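Local atomic coordinates of beta-lactamase-like protein (Koribacter versatilis, PDB entry 6B9V), a protein that probably hydrolyses the diphosphate bond of reactive FAD photoproducts, as a metal-dependent diphosphatase of the PhnP family with a metallo-beta-lactamase fold. Residues S12-C23 with Y228-L236; L212-E220 with T241-L251. All coordinates share one frame; numbering follows the deposited sequence.

Contact 1: S12-C23 with Y228-L236; sequences SGTSMGVPTIGC and YFTHISHDL. With ZN (zinc ion), chain F; MN (manganese (II) ion), chain C.
Cys23 and His234 meet at a zinc ion separate from the dinuclear manganese centre of this metallo-beta-lactamase fold. SG of Cys23 binds zinc at 2.3 Å and ND1 of His234 at 2.0 Å; Cys25 and Cys28 complete a site of three cysteines and one histidine. The sulfur lies at the edge of the imidazole, in its plane, while OG1 of Thr20 stands over the centre of one face. SG of Cys23 is carried to the metal by a chi1 of -176°, pointing opposite its backbone N. At the other end of the contact, His231 gives NE2 to a manganese ion at 2.2 Å, sharing it with Asp82, His83 and Asp178. Its ring has OG1 of Thr14 at the edge, 3.3 Å from CE1 of His231, and Gly13 O lying off-centre over one face. Behind these ligands the two loops are joined backbone to backbone by a single beta bridge between Gly13 and Ile232. Ile232 N donates to Ser12 O over 3.0 Å in a nearly straight bond (172°), and Thr14 N makes a weak, bent one to Ile232 O. Between the zinc and manganese ligands, CG2 of Thr14 packs on Ser233, and Val18 sets CG2 against Ile232 O and CG1 beside CB of His234. In the next shell, Ser233 OG accepts from Asp235 N in an ST turn that spans His234, and is hydrogen-bonded to Leu201 O. Arg60 of the second subunit bonds to Pro19 O on the 12-23 loop. One water accepts from His234 N at 3.0 Å, donates to Gly17 O and is hydrogen-bonded to OG1 of Thr20.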
ATOM      1  N   SER A  12      -0.489  13.793   2.828  1.00 12.79           N
ATOM      2  CA  SER A  12      -1.431  14.896   3.006  1.00 14.63           C
ATOM      3  C   SER A  12      -2.707  14.682   2.189  1.00 15.37           C
ATOM      4  O   SER A  12      -3.561  15.564   2.111  1.00 14.41           O
ATOM      5  CB  SER A  12      -0.762  16.222   2.612  1.00 10.22           C
ATOM      6  OG  SER A  12      -0.381  16.214   1.236  1.00 11.02           O
ATOM      7  N   GLY A  13      -2.842  13.509   1.573  1.00 14.87           N
ATOM      8  CA  GLY A  13      -3.905  13.301   0.606  1.00 13.41           C
ATOM      9  C   GLY A  13      -5.142  12.583   1.140  1.00 15.63           C
ATOM     10  O   GLY A  13      -5.167  12.103   2.271  1.00 14.04           O
ATOM     11  N   THR A  14      -6.166  12.506   0.303  1.00 13.43           N
ATOM     12  CA  THR A  14      -7.406  11.818   0.640  1.00 13.31           C
ATOM     13  C   THR A  14      -7.261  10.287   0.453  1.00 11.25           C
ATOM     14  O   THR A  14      -6.156   9.780   0.188  1.00 15.62           O
ATOM     15  CB  THR A  14      -8.592  12.361  -0.213  1.00 16.09           C
ATOM     16  OG1 THR A  14      -9.817  11.814   0.279  1.00 21.35           O
ATOM     17  CG2 THR A  14      -8.418  11.998  -1.704  1.00 13.31           C
ATOM     18  N   SER A  15      -8.372   9.560   0.577  1.00 14.89           N
ATOM     19  CA  SER A  15      -8.317   8.092   0.665  1.00 17.54           C
ATOM     20  C   SER A  15      -7.777   7.430  -0.600  1.00 19.34           C
ATOM     21  O   SER A  15      -7.114   6.396  -0.529  1.00 18.86           O
ATOM     22  CB  SER A  15      -9.705   7.527   0.987  1.00 15.24           C
ATOM     23  OG  SER A  15     -10.601   7.813  -0.067  1.00 19.60           O
ATOM     24  N   MET A  16      -8.040   8.000  -1.755  1.00 13.21           N
ATOM     25  CA  MET A  16      -7.494   7.488  -2.995  1.00 17.27           C
ATOM     26  C   MET A  16      -6.216   8.237  -3.451  1.00 16.53           C
ATOM     27  O   MET A  16      -5.679   7.970  -4.493  1.00 15.89           O
ATOM     28  CB  MET A  16      -8.560   7.494  -4.085  1.00 24.11           C
ATOM     29  CG  MET A  16      -9.607   6.403  -3.968  1.00 35.58           C
ATOM     30  SD  MET A  16      -9.059   4.614  -3.877  1.00128.18           S
ATOM     31  CE  MET A  16      -7.766   4.290  -5.157  1.00 23.55           C
ATOM     32  N   GLY A  17      -5.770   9.151  -2.605  1.00 14.70           N
ATOM     33  CA  GLY A  17      -4.544   9.885  -2.869  1.00 15.49           C
ATOM     34  C   GLY A  17      -4.730  10.943  -3.942  1.00 18.93           C
ATOM     35  O   GLY A  17      -5.828  11.085  -4.481  1.00 14.74           O
ATOM     36  N   VAL A  18      -3.672  11.704  -4.227  1.00 15.93           N
ATOM     37  CA  VAL A  18      -3.625  12.576  -5.408  1.00 15.94           C
ATOM     38  C   VAL A  18      -2.314  12.271  -6.133  1.00 16.06           C
ATOM     39  O   VAL A  18      -1.236  12.326  -5.527  1.00 13.86           O
ATOM     40  CB  VAL A  18      -3.713  14.079  -5.041  1.00 13.85           C
ATOM     41  CG1 VAL A  18      -3.970  14.931  -6.297  1.00 14.03           C
ATOM     42  CG2 VAL A  18      -4.834  14.313  -4.027  1.00 12.71           C
ATOM     43  N   PRO A  19      -2.391  11.912  -7.418  1.00 14.73           N
ATOM     44  CA  PRO A  19      -3.561  11.817  -8.301  1.00 14.59           C
ATOM     45  C   PRO A  19      -4.474  10.645  -7.977  1.00 15.09           C
ATOM     46  O   PRO A  19      -4.083   9.730  -7.268  1.00 18.97           O
ATOM     47  CB  PRO A  19      -2.950  11.593  -9.694  1.00 20.19           C
ATOM     48  CG  PRO A  19      -1.488  11.758  -9.537  1.00 24.45           C
ATOM     49  CD  PRO A  19      -1.147  11.550  -8.114  1.00 16.84           C
ATOM     50  N   THR A  20      -5.683  10.695  -8.518  1.00 17.61           N
ATOM     51  CA  THR A  20      -6.613   9.572  -8.511  1.00 21.49           C
ATOM     52  C   THR A  20      -6.338   8.723  -9.744  1.00 23.28           C
ATOM     53  O   THR A  20      -6.258   9.264 -10.845  1.00 21.54           O
ATOM     54  CB  THR A  20      -8.087  10.069  -8.535  1.00 29.39           C
ATOM     55  OG1 THR A  20      -8.386  10.744  -7.308  1.00 28.46           O
ATOM     56  CG2 THR A  20      -9.056   8.916  -8.733  1.00 33.44           C
ATOM     57  N   ILE A  21      -6.192   7.407  -9.572  1.00 19.69           N
ATOM     58  CA  ILE A  21      -5.973   6.519 -10.715  1.00 16.71           C
ATOM     59  C   ILE A  21      -7.016   6.738 -11.807  1.00 20.10           C
ATOM     60  O   ILE A  21      -8.209   6.786 -11.515  1.00 18.74           O
ATOM     61  CB  ILE A  21      -6.013   5.025 -10.308  1.00 23.94           C
ATOM     62  CG1 ILE A  21      -5.006   4.734  -9.203  1.00 40.25           C
ATOM     63  CG2 ILE A  21      -5.677   4.151 -11.511  1.00 29.64           C
ATOM     64  CD1 ILE A  21      -4.962   3.259  -8.811  1.00 46.88           C
ATOM     65  N   GLY A  22      -6.552   6.902 -13.044  1.00 24.14           N
ATOM     66  CA  GLY A  22      -7.426   6.995 -14.200  1.00 26.30           C
ATOM     67  C   GLY A  22      -7.894   8.401 -14.533  1.00 34.00           C
ATOM     68  O   GLY A  22      -8.489   8.617 -15.594  1.00 32.43           O
ATOM     69  N   CYS A  23      -7.635   9.352 -13.629  1.00 22.74           N
ATOM     70  CA  CYS A  23      -8.148  10.711 -13.771  1.00 20.41           C
ATOM     71  C   CYS A  23      -7.146  11.606 -14.494  1.00 22.31           C
ATOM     72  O   CYS A  23      -5.958  11.619 -14.165  1.00 26.18           O
ATOM     73  CB  CYS A  23      -8.479  11.316 -12.397  1.00 21.79           C
ATOM     74  SG  CYS A  23      -9.241  12.969 -12.480  1.00 20.97           S
ATOM     75  N   TYR A 228      -2.685  23.944   9.254  1.00 15.50           N
ATOM     76  CA  TYR A 228      -2.444  23.212   8.019  1.00 13.50           C
ATOM     77  C   TYR A 228      -3.624  22.315   7.714  1.00 14.31           C
ATOM     78  O   TYR A 228      -4.170  21.676   8.614  1.00 16.05           O
ATOM     79  CB  TYR A 228      -1.169  22.361   8.134  1.00 12.71           C
ATOM     80  CG  TYR A 228       0.047  23.215   8.321  1.00 16.01           C
ATOM     81  CD1 TYR A 228       0.481  23.567   9.589  1.00 24.93           C
ATOM     82  CD2 TYR A 228       0.728  23.714   7.229  1.00 17.45           C
ATOM     83  CE1 TYR A 228       1.578  24.372   9.760  1.00 26.59           C
ATOM     84  CE2 TYR A 228       1.838  24.524   7.394  1.00 23.40           C
ATOM     85  CZ  TYR A 228       2.256  24.837   8.663  1.00 27.20           C
ATOM     86  OH  TYR A 228       3.348  25.645   8.844  1.00 33.48           O
ATOM     87  N   PHE A 229      -4.010  22.240   6.446  1.00 13.35           N
ATOM     88  CA  PHE A 229      -5.093  21.351   6.061  1.00 14.79           C
ATOM     89  C   PHE A 229      -4.541  20.053   5.478  1.00 13.93           C
ATOM     90  O   PHE A 229      -3.503  20.046   4.796  1.00 15.18           O
ATOM     91  CB  PHE A 229      -6.024  22.009   5.046  1.00 15.52           C
ATOM     92  CG  PHE A 229      -6.796  23.198   5.583  1.00 14.10           C
ATOM     93  CD1 PHE A 229      -7.031  23.348   6.945  1.00 15.37           C
ATOM     94  CD2 PHE A 229      -7.283  24.160   4.716  1.00 16.87           C
ATOM     95  CE1 PHE A 229      -7.758  24.450   7.432  1.00 18.30           C
ATOM     96  CE2 PHE A 229      -8.009  25.265   5.192  1.00 21.28           C
ATOM     97  CZ  PHE A 229      -8.245  25.405   6.546  1.00 17.41           C
ATOM     98  N   THR A 230      -5.257  18.962   5.708  1.00 12.37           N
ATOM     99  CA  THR A 230      -4.792  17.662   5.196  1.00 11.42           C
ATOM    100  C   THR A 230      -6.001  16.850   4.723  1.00 12.62           C
ATOM    101  O   THR A 230      -7.132  17.354   4.748  1.00 13.84           O
ATOM    102  CB  THR A 230      -3.979  16.912   6.278  1.00 15.64           C
ATOM    103  OG1 THR A 230      -3.375  15.732   5.724  1.00 16.26           O
ATOM    104  CG2 THR A 230      -4.877  16.530   7.469  1.00 17.88           C
ATOM    105  N   HIS A 231      -5.764  15.614   4.279  1.00 13.64           N
ATOM    106  CA  HIS A 231      -6.790  14.738   3.683  1.00 12.52           C
ATOM    107  C   HIS A 231      -7.342  15.355   2.385  1.00 13.26           C
ATOM    108  O   HIS A 231      -8.507  15.199   2.042  1.00 16.57           O
ATOM    109  CB  HIS A 231      -7.928  14.453   4.668  1.00 18.15           C
ATOM    110  CG  HIS A 231      -8.537  13.094   4.496  1.00 17.36           C
ATOM    111  ND1 HIS A 231      -9.294  12.754   3.398  1.00 11.63           N
ATOM    112  CD2 HIS A 231      -8.482  11.988   5.275  1.00 13.89           C
ATOM    113  CE1 HIS A 231      -9.692  11.496   3.511  1.00 13.39           C
ATOM    114  NE2 HIS A 231      -9.196  11.004   4.631  1.00 13.91           N
ATOM    115  N   ILE A 232      -6.445  15.989   1.642  1.00 15.61           N
ATOM    116  CA  ILE A 232      -6.795  16.823   0.496  1.00 14.67           C
ATOM    117  C   ILE A 232      -7.034  16.004  -0.777  1.00 17.72           C
ATOM    118  O   ILE A 232      -6.241  15.118  -1.090  1.00 13.07           O
ATOM    119  CB  ILE A 232      -5.676  17.839   0.226  1.00 16.83           C
ATOM    120  CG1 ILE A 232      -5.512  18.784   1.431  1.00 17.61           C
ATOM    121  CG2 ILE A 232      -5.939  18.617  -1.072  1.00 16.25           C
ATOM    122  CD1 ILE A 232      -4.139  19.413   1.503  1.00 11.94           C
ATOM    123  N   SER A 233      -8.109  16.321  -1.500  1.00 14.87           N
ATOM    124  CA  SER A 233      -8.463  15.625  -2.749  1.00 15.29           C
ATOM    125  C   SER A 233      -8.003  16.392  -3.991  1.00 18.10           C
ATOM    126  O   SER A 233      -7.501  17.516  -3.888  1.00 15.07           O
ATOM    127  CB  SER A 233      -9.982  15.412  -2.823  1.00 12.30           C
ATOM    128  OG  SER A 233     -10.627  16.618  -3.213  1.00 14.77           O
ATOM    129  N   HIS A 234      -8.186  15.806  -5.179  1.00 13.12           N
ATOM    130  CA  HIS A 234      -7.785  16.494  -6.406  1.00 15.16           C
ATOM    131  C   HIS A 234      -8.633  17.728  -6.720  1.00 16.84           C
ATOM    132  O   HIS A 234      -8.375  18.458  -7.684  1.00 16.49           O
ATOM    133  CB  HIS A 234      -7.768  15.506  -7.604  1.00 16.14           C
ATOM    134  CG  HIS A 234      -9.089  14.881  -7.944  1.00 21.13           C
ATOM    135  ND1 HIS A 234      -9.388  14.327  -9.172  1.00 29.12           N
ATOM    136  CD2 HIS A 234     -10.232  14.794  -7.215  1.00 19.02           C
ATOM    137  CE1 HIS A 234     -10.632  13.885  -9.169  1.00 22.74           C
ATOM    138  NE2 HIS A 234     -11.167  14.157  -7.994  1.00 29.30           N
ATOM    139  N   ASP A 235      -9.627  17.990  -5.885  1.00 13.76           N
ATOM    140  CA  ASP A 235     -10.440  19.191  -6.034  1.00 18.93           C
ATOM    141  C   ASP A 235      -9.662  20.465  -5.704  1.00 23.14           C
ATOM    142  O   ASP A 235     -10.078  21.551  -6.094  1.00 19.62           O
ATOM    143  CB  ASP A 235     -11.680  19.110  -5.134  1.00 19.60           C
ATOM    144  CG  ASP A 235     -12.795  20.033  -5.587  1.00 30.25           C
ATOM    145  OD1 ASP A 235     -13.170  19.953  -6.774  1.00 31.92           O
ATOM    146  OD2 ASP A 235     -13.291  20.841  -4.761  1.00 27.05           O
ATOM    147  N   LEU A 236      -8.556  20.334  -4.966  1.00 18.66           N
ATOM    148  CA  LEU A 236      -7.823  21.498  -4.466  1.00 18.36           C
ATOM    149  C   LEU A 236      -6.387  21.580  -5.000  1.00 16.18           C
ATOM    150  O   LEU A 236      -5.509  20.845  -4.535  1.00 18.82           O
ATOM    151  CB  LEU A 236      -7.794  21.475  -2.929  1.00 17.62           C
ATOM    152  CG  LEU A 236      -9.137  21.401  -2.190  1.00 16.04           C
ATOM    153  CD1 LEU A 236      -8.952  21.229  -0.681  1.00 15.16           C
ATOM    154  CD2 LEU A 236      -9.934  22.642  -2.467  1.00 15.49           C
TER
HETATM  155 ZN    ZN F 304      -8.214  14.263 -10.849  1.00 20.13          ZN
HETATM  156 MN    MN C 301      -9.498   9.116   5.663  1.00 14.95          MN
HETATM  157  O   HOH W   1      -8.035  12.795  -5.209  1.00 19.99           O

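Contact 2: L212-E220 with T241-L251; sequences LDNSVSIAE and TNRQLPAGIQL
Ala219 and Ile249 pack directly where helix 212-222 faces edge strand 249-251, part of the alpha/beta layering of the metallo-beta-lactamase fold. The helix packs on one face of the sheet, its axis 10.3 Å from that of the strand and running at 143° to it. CB of Ala219 meets CD1 of Ile249 at 3.7 Å; the isoleucine extends to it with CG1 opposite its carbonyl carbon and chi2 at 177°. One turn back, Val216 crosses Leu245 obliquely, its CG2 3.8 Å from CD2 of the leucine. At the start of the helix Leu212 forks: CD2 comes tip to tip with CG2 of Thr241, whereas CD1 lies across CD2 of Leu251 at about a right angle, 4.1 Å away. Phe229 of strand 226-230 also touches Leu212, Val216 and Ile249. Within 241-251, Leu251 N donates to Asn242 OD1, in the carbonyl plane on a lone pair, tying helix to strand.

Toward solvent the packing is sparse. CG1 of Val216 comes only to 4.3 Å from CG of Pro246. Exposed Glu220 lays its extended chain across the proline at about a right angle and brings a single carboxylate oxygen near the ring, OE1 of Glu220 lying 3.7 Å from CG of Pro246.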
ATOM      1  N   LEU A 212     -13.098  23.250   2.486  1.00 17.39           N
ATOM      2  CA  LEU A 212     -12.102  24.307   2.635  1.00 18.24           C
ATOM      3  C   LEU A 212     -12.676  25.473   3.433  1.00 18.22           C
ATOM      4  O   LEU A 212     -12.049  25.952   4.382  1.00 18.61           O
ATOM      5  CB  LEU A 212     -11.622  24.790   1.255  1.00 21.47           C
ATOM      6  CG  LEU A 212     -10.366  25.663   1.219  1.00 26.84           C
ATOM      7  CD1 LEU A 212      -9.143  24.851   1.642  1.00 24.47           C
ATOM      8  CD2 LEU A 212     -10.166  26.243  -0.176  1.00 26.10           C
ATOM      9  N   ASP A 213     -13.875  25.920   3.059  1.00 20.95           N
ATOM     10  CA  ASP A 213     -14.464  27.097   3.693  1.00 20.70           C
ATOM     11  C   ASP A 213     -14.782  26.812   5.158  1.00 19.89           C
ATOM     12  O   ASP A 213     -14.543  27.644   6.048  1.00 19.78           O
ATOM     13  CB  ASP A 213     -15.727  27.539   2.940  1.00 24.21           C
ATOM     14  CG  ASP A 213     -16.308  28.829   3.480  1.00 42.95           C
ATOM     15  OD1 ASP A 213     -15.791  29.908   3.118  1.00 51.64           O
ATOM     16  OD2 ASP A 213     -17.282  28.764   4.263  1.00 42.97           O
ATOM     17  N   ASN A 214     -15.317  25.622   5.409  1.00 17.59           N
ATOM     18  CA  ASN A 214     -15.675  25.244   6.770  1.00 22.26           C
ATOM     19  C   ASN A 214     -14.455  25.168   7.677  1.00 19.68           C
ATOM     20  O   ASN A 214     -14.476  25.617   8.832  1.00 17.77           O
ATOM     21  CB  ASN A 214     -16.411  23.905   6.786  1.00 23.32           C
ATOM     22  CG  ASN A 214     -17.016  23.601   8.145  1.00 20.15           C
ATOM     23  OD1 ASN A 214     -17.815  24.380   8.655  1.00 22.44           O
ATOM     24  ND2 ASN A 214     -16.628  22.479   8.742  1.00 18.93           N
ATOM     25  N   SER A 215     -13.377  24.614   7.136  1.00 16.02           N
ATOM     26  CA  SER A 215     -12.169  24.421   7.920  1.00 18.94           C
ATOM     27  C   SER A 215     -11.438  25.737   8.114  1.00 17.30           C
ATOM     28  O   SER A 215     -10.786  25.937   9.132  1.00 14.86           O
ATOM     29  CB  SER A 215     -11.278  23.372   7.260  1.00 20.76           C
ATOM     30  OG  SER A 215     -11.866  22.094   7.474  1.00 23.33           O
ATOM     31  N   VAL A 216     -11.572  26.651   7.160  1.00 15.84           N
ATOM     32  CA  VAL A 216     -11.108  28.019   7.396  1.00 19.32           C
ATOM     33  C   VAL A 216     -11.884  28.683   8.554  1.00 19.79           C
ATOM     34  O   VAL A 216     -11.281  29.346   9.412  1.00 18.56           O
ATOM     35  CB  VAL A 216     -11.213  28.883   6.124  1.00 16.75           C
ATOM     36  CG1 VAL A 216     -11.075  30.360   6.466  1.00 24.21           C
ATOM     37  CG2 VAL A 216     -10.142  28.459   5.096  1.00 16.45           C
ATOM     38  N   SER A 217     -13.210  28.514   8.596  1.00 20.96           N
ATOM     39  CA  SER A 217     -13.992  29.061   9.718  1.00 27.64           C
ATOM     40  C   SER A 217     -13.577  28.505  11.085  1.00 25.45           C
ATOM     41  O   SER A 217     -13.443  29.254  12.082  1.00 19.84           O
ATOM     42  CB  SER A 217     -15.481  28.799   9.514  1.00 28.90           C
ATOM     43  OG  SER A 217     -15.979  29.657   8.518  1.00 42.87           O
ATOM     44  N   ILE A 218     -13.402  27.186  11.128  1.00 18.52           N
ATOM     45  CA  ILE A 218     -12.904  26.528  12.333  1.00 18.10           C
ATOM     46  C   ILE A 218     -11.525  27.075  12.706  1.00 20.47           C
ATOM     47  O   ILE A 218     -11.267  27.410  13.873  1.00 18.89           O
ATOM     48  CB  ILE A 218     -12.848  24.990  12.133  1.00 21.17           C
ATOM     49  CG1 ILE A 218     -14.275  24.433  12.030  1.00 20.36           C
ATOM     50  CG2 ILE A 218     -12.051  24.308  13.253  1.00 20.25           C
ATOM     51  CD1 ILE A 218     -14.354  22.984  11.511  1.00 19.82           C
ATOM     52  N   ALA A 219     -10.647  27.187  11.712  1.00 17.76           N
ATOM     53  CA  ALA A 219      -9.289  27.696  11.927  1.00 20.98           C
ATOM     54  C   ALA A 219      -9.309  29.102  12.530  1.00 20.24           C
ATOM     55  O   ALA A 219      -8.504  29.434  13.409  1.00 21.23           O
ATOM     56  CB  ALA A 219      -8.494  27.693  10.611  1.00 16.97           C
ATOM     57  N   GLU A 220     -10.238  29.926  12.064  1.00 20.20           N
ATOM     58  CA  GLU A 220     -10.310  31.298  12.543  1.00 19.99           C
ATOM     59  C   GLU A 220     -10.955  31.380  13.928  1.00 26.63           C
ATOM     60  O   GLU A 220     -10.765  32.360  14.652  1.00 27.58           O
ATOM     61  CB  GLU A 220     -11.042  32.166  11.522  1.00 25.67           C
ATOM     62  CG  GLU A 220     -10.182  32.391  10.274  1.00 42.15           C
ATOM     63  CD  GLU A 220     -10.854  33.226   9.199  1.00 55.00           C
ATOM     64  OE1 GLU A 220     -10.131  33.736   8.312  1.00 61.92           O
ATOM     65  OE2 GLU A 220     -12.096  33.363   9.231  1.00 56.15           O
ATOM     66  N   THR A 241      -4.511  27.323  -4.358  1.00 18.92           N
ATOM     67  CA  THR A 241      -5.300  27.391  -3.131  1.00 23.33           C
ATOM     68  C   THR A 241      -4.528  28.127  -2.055  1.00 19.44           C
ATOM     69  O   THR A 241      -5.089  28.961  -1.359  1.00 27.48           O
ATOM     70  CB  THR A 241      -5.689  25.992  -2.598  1.00 16.87           C
ATOM     71  OG1 THR A 241      -6.474  25.299  -3.571  1.00 20.42           O
ATOM     72  CG2 THR A 241      -6.499  26.096  -1.307  1.00 18.40           C
ATOM     73  N   ASN A 242      -3.240  27.820  -1.912  1.00 18.16           N
ATOM     74  CA  ASN A 242      -2.459  28.459  -0.852  1.00 25.41           C
ATOM     75  C   ASN A 242      -2.266  29.952  -1.080  1.00 30.67           C
ATOM     76  O   ASN A 242      -2.170  30.726  -0.125  1.00 28.21           O
ATOM     77  CB  ASN A 242      -1.101  27.778  -0.688  1.00 21.75           C
ATOM     78  CG  ASN A 242      -1.175  26.567   0.214  1.00 18.93           C
ATOM     79  OD1 ASN A 242      -2.197  26.324   0.860  1.00 18.18           O
ATOM     80  ND2 ASN A 242      -0.108  25.794   0.256  1.00 19.84           N
ATOM     81  N   ARG A 243      -2.222  30.355  -2.343  1.00 28.09           N
ATOM     82  CA  ARG A 243      -2.095  31.774  -2.666  1.00 36.23           C
ATOM     83  C   ARG A 243      -3.322  32.555  -2.188  1.00 36.76           C
ATOM     84  O   ARG A 243      -3.239  33.755  -1.913  1.00 42.91           O
ATOM     85  CB  ARG A 243      -1.885  31.954  -4.178  1.00 42.28           C
ATOM     86  CG  ARG A 243      -1.292  33.297  -4.596  1.00 55.86           C
ATOM     87  CD  ARG A 243      -0.529  33.182  -5.922  1.00 61.70           C
ATOM     88  NE  ARG A 243      -1.359  32.663  -7.008  1.00 61.75           N
ATOM     89  CZ  ARG A 243      -1.149  31.504  -7.626  1.00 61.92           C
ATOM     90  NH1 ARG A 243      -0.124  30.736  -7.275  1.00 61.05           N
ATOM     91  NH2 ARG A 243      -1.962  31.113  -8.602  1.00 58.42           N
ATOM     92  N   GLN A 244      -4.455  31.869  -2.070  1.00 29.88           N
ATOM     93  CA  GLN A 244      -5.718  32.533  -1.764  1.00 29.83           C
ATOM     94  C   GLN A 244      -6.146  32.466  -0.282  1.00 30.73           C
ATOM     95  O   GLN A 244      -7.047  33.197   0.119  1.00 26.17           O
ATOM     96  CB  GLN A 244      -6.848  31.955  -2.632  1.00 28.37           C
ATOM     97  CG  GLN A 244      -6.921  32.503  -4.070  1.00 40.50           C
ATOM     98  CD  GLN A 244      -6.982  31.406  -5.134  1.00 51.07           C
ATOM     99  OE1 GLN A 244      -7.725  30.425  -5.005  1.00 52.25           O
ATOM    100  NE2 GLN A 244      -6.180  31.559  -6.180  1.00 54.24           N
ATOM    101  N   LEU A 245      -5.513  31.609   0.521  1.00 25.22           N
ATOM    102  CA  LEU A 245      -5.912  31.418   1.925  1.00 18.85           C
ATOM    103  C   LEU A 245      -5.428  32.547   2.839  1.00 19.80           C
ATOM    104  O   LEU A 245      -4.472  33.244   2.514  1.00 25.73           O
ATOM    105  CB  LEU A 245      -5.375  30.069   2.445  1.00 16.25           C
ATOM    106  CG  LEU A 245      -6.040  28.818   1.884  1.00 16.97           C
ATOM    107  CD1 LEU A 245      -5.232  27.587   2.328  1.00 20.19           C
ATOM    108  CD2 LEU A 245      -7.491  28.689   2.345  1.00 17.53           C
ATOM    109  N   PRO A 246      -6.093  32.732   3.992  1.00 21.01           N
ATOM    110  CA  PRO A 246      -5.657  33.758   4.946  1.00 23.39           C
ATOM    111  C   PRO A 246      -4.272  33.477   5.508  1.00 30.12           C
ATOM    112  O   PRO A 246      -3.876  32.312   5.577  1.00 20.85           O
ATOM    113  CB  PRO A 246      -6.707  33.675   6.056  1.00 25.78           C
ATOM    114  CG  PRO A 246      -7.900  33.123   5.408  1.00 22.85           C
ATOM    115  CD  PRO A 246      -7.399  32.159   4.368  1.00 20.60           C
ATOM    116  N   ALA A 247      -3.560  34.526   5.921  1.00 27.09           N
ATOM    117  CA  ALA A 247      -2.283  34.351   6.605  1.00 29.71           C
ATOM    118  C   ALA A 247      -2.435  33.366   7.756  1.00 26.32           C
ATOM    119  O   ALA A 247      -3.431  33.385   8.472  1.00 26.58           O
ATOM    120  CB  ALA A 247      -1.750  35.691   7.116  1.00 26.10           C
ATOM    121  N   GLY A 248      -1.462  32.482   7.906  1.00 24.04           N
ATOM    122  CA  GLY A 248      -1.492  31.520   8.993  1.00 29.64           C
ATOM    123  C   GLY A 248      -2.254  30.239   8.701  1.00 27.05           C
ATOM    124  O   GLY A 248      -2.349  29.368   9.569  1.00 22.32           O
ATOM    125  N   ILE A 249      -2.801  30.130   7.490  1.00 19.97           N
ATOM    126  CA  ILE A 249      -3.578  28.965   7.081  1.00 17.56           C
ATOM    127  C   ILE A 249      -3.076  28.461   5.729  1.00 22.84           C
ATOM    128  O   ILE A 249      -3.007  29.227   4.773  1.00 19.96           O
ATOM    129  CB  ILE A 249      -5.095  29.310   6.991  1.00 18.09           C
ATOM    130  CG1 ILE A 249      -5.602  29.855   8.329  1.00 18.53           C
ATOM    131  CG2 ILE A 249      -5.905  28.107   6.580  1.00 16.14           C
ATOM    132  CD1 ILE A 249      -7.076  30.294   8.314  1.00 23.48           C
ATOM    133  N   GLN A 250      -2.687  27.193   5.641  1.00 16.45           N
ATOM    134  CA  GLN A 250      -2.169  26.673   4.370  1.00 13.75           C
ATOM    135  C   GLN A 250      -2.534  25.208   4.193  1.00 16.21           C
ATOM    136  O   GLN A 250      -2.730  24.502   5.182  1.00 14.57           O
ATOM    137  CB  GLN A 250      -0.639  26.816   4.302  1.00 14.04           C
ATOM    138  CG  GLN A 250      -0.079  28.229   4.279  1.00 23.45           C
ATOM    139  CD  GLN A 250      -0.212  28.907   2.924  1.00 34.48           C
ATOM    140  OE1 GLN A 250       0.714  28.868   2.109  1.00 39.44           O
ATOM    141  NE2 GLN A 250      -1.355  29.552   2.686  1.00 31.21           N
ATOM    142  N   LEU A 251      -2.597  24.729   2.946  1.00 12.87           N
ATOM    143  CA  LEU A 251      -2.616  23.285   2.728  1.00 12.25           C
ATOM    144  C   LEU A 251      -1.261  22.709   3.123  1.00 15.59           C
ATOM    145  O   LEU A 251      -0.215  23.280   2.774  1.00 13.00           O
ATOM    146  CB  LEU A 251      -2.908  22.928   1.256  1.00 12.29           C
ATOM    147  CG  LEU A 251      -4.166  23.518   0.601  1.00 16.13           C
ATOM    148  CD1 LEU A 251      -4.283  23.011  -0.836  1.00 13.81           C
ATOM    149  CD2 LEU A 251      -5.410  23.148   1.384  1.00 19.76           C
TER

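From the N terminus, the loop after strand 2-9 supplies residues 12-23, and contact 1 closes a long loop when the chain returns 205 residues later at 228-236. Contact 2 closes the short excursion between helix 212-222 and residues 241-251, which contains strand 226-230 and the 228-236 half of contact 1. The segments alternate, so the two closures cross. Their centres lie about 17 Å apart, yet they touch: Phe229 N probably bonds to Gln250 O, pairing neighbouring strands of one sheet, and CZ of Phe229 packs against the helix. Together they join the metal-binding loops to the helix-covered edge of that sheet.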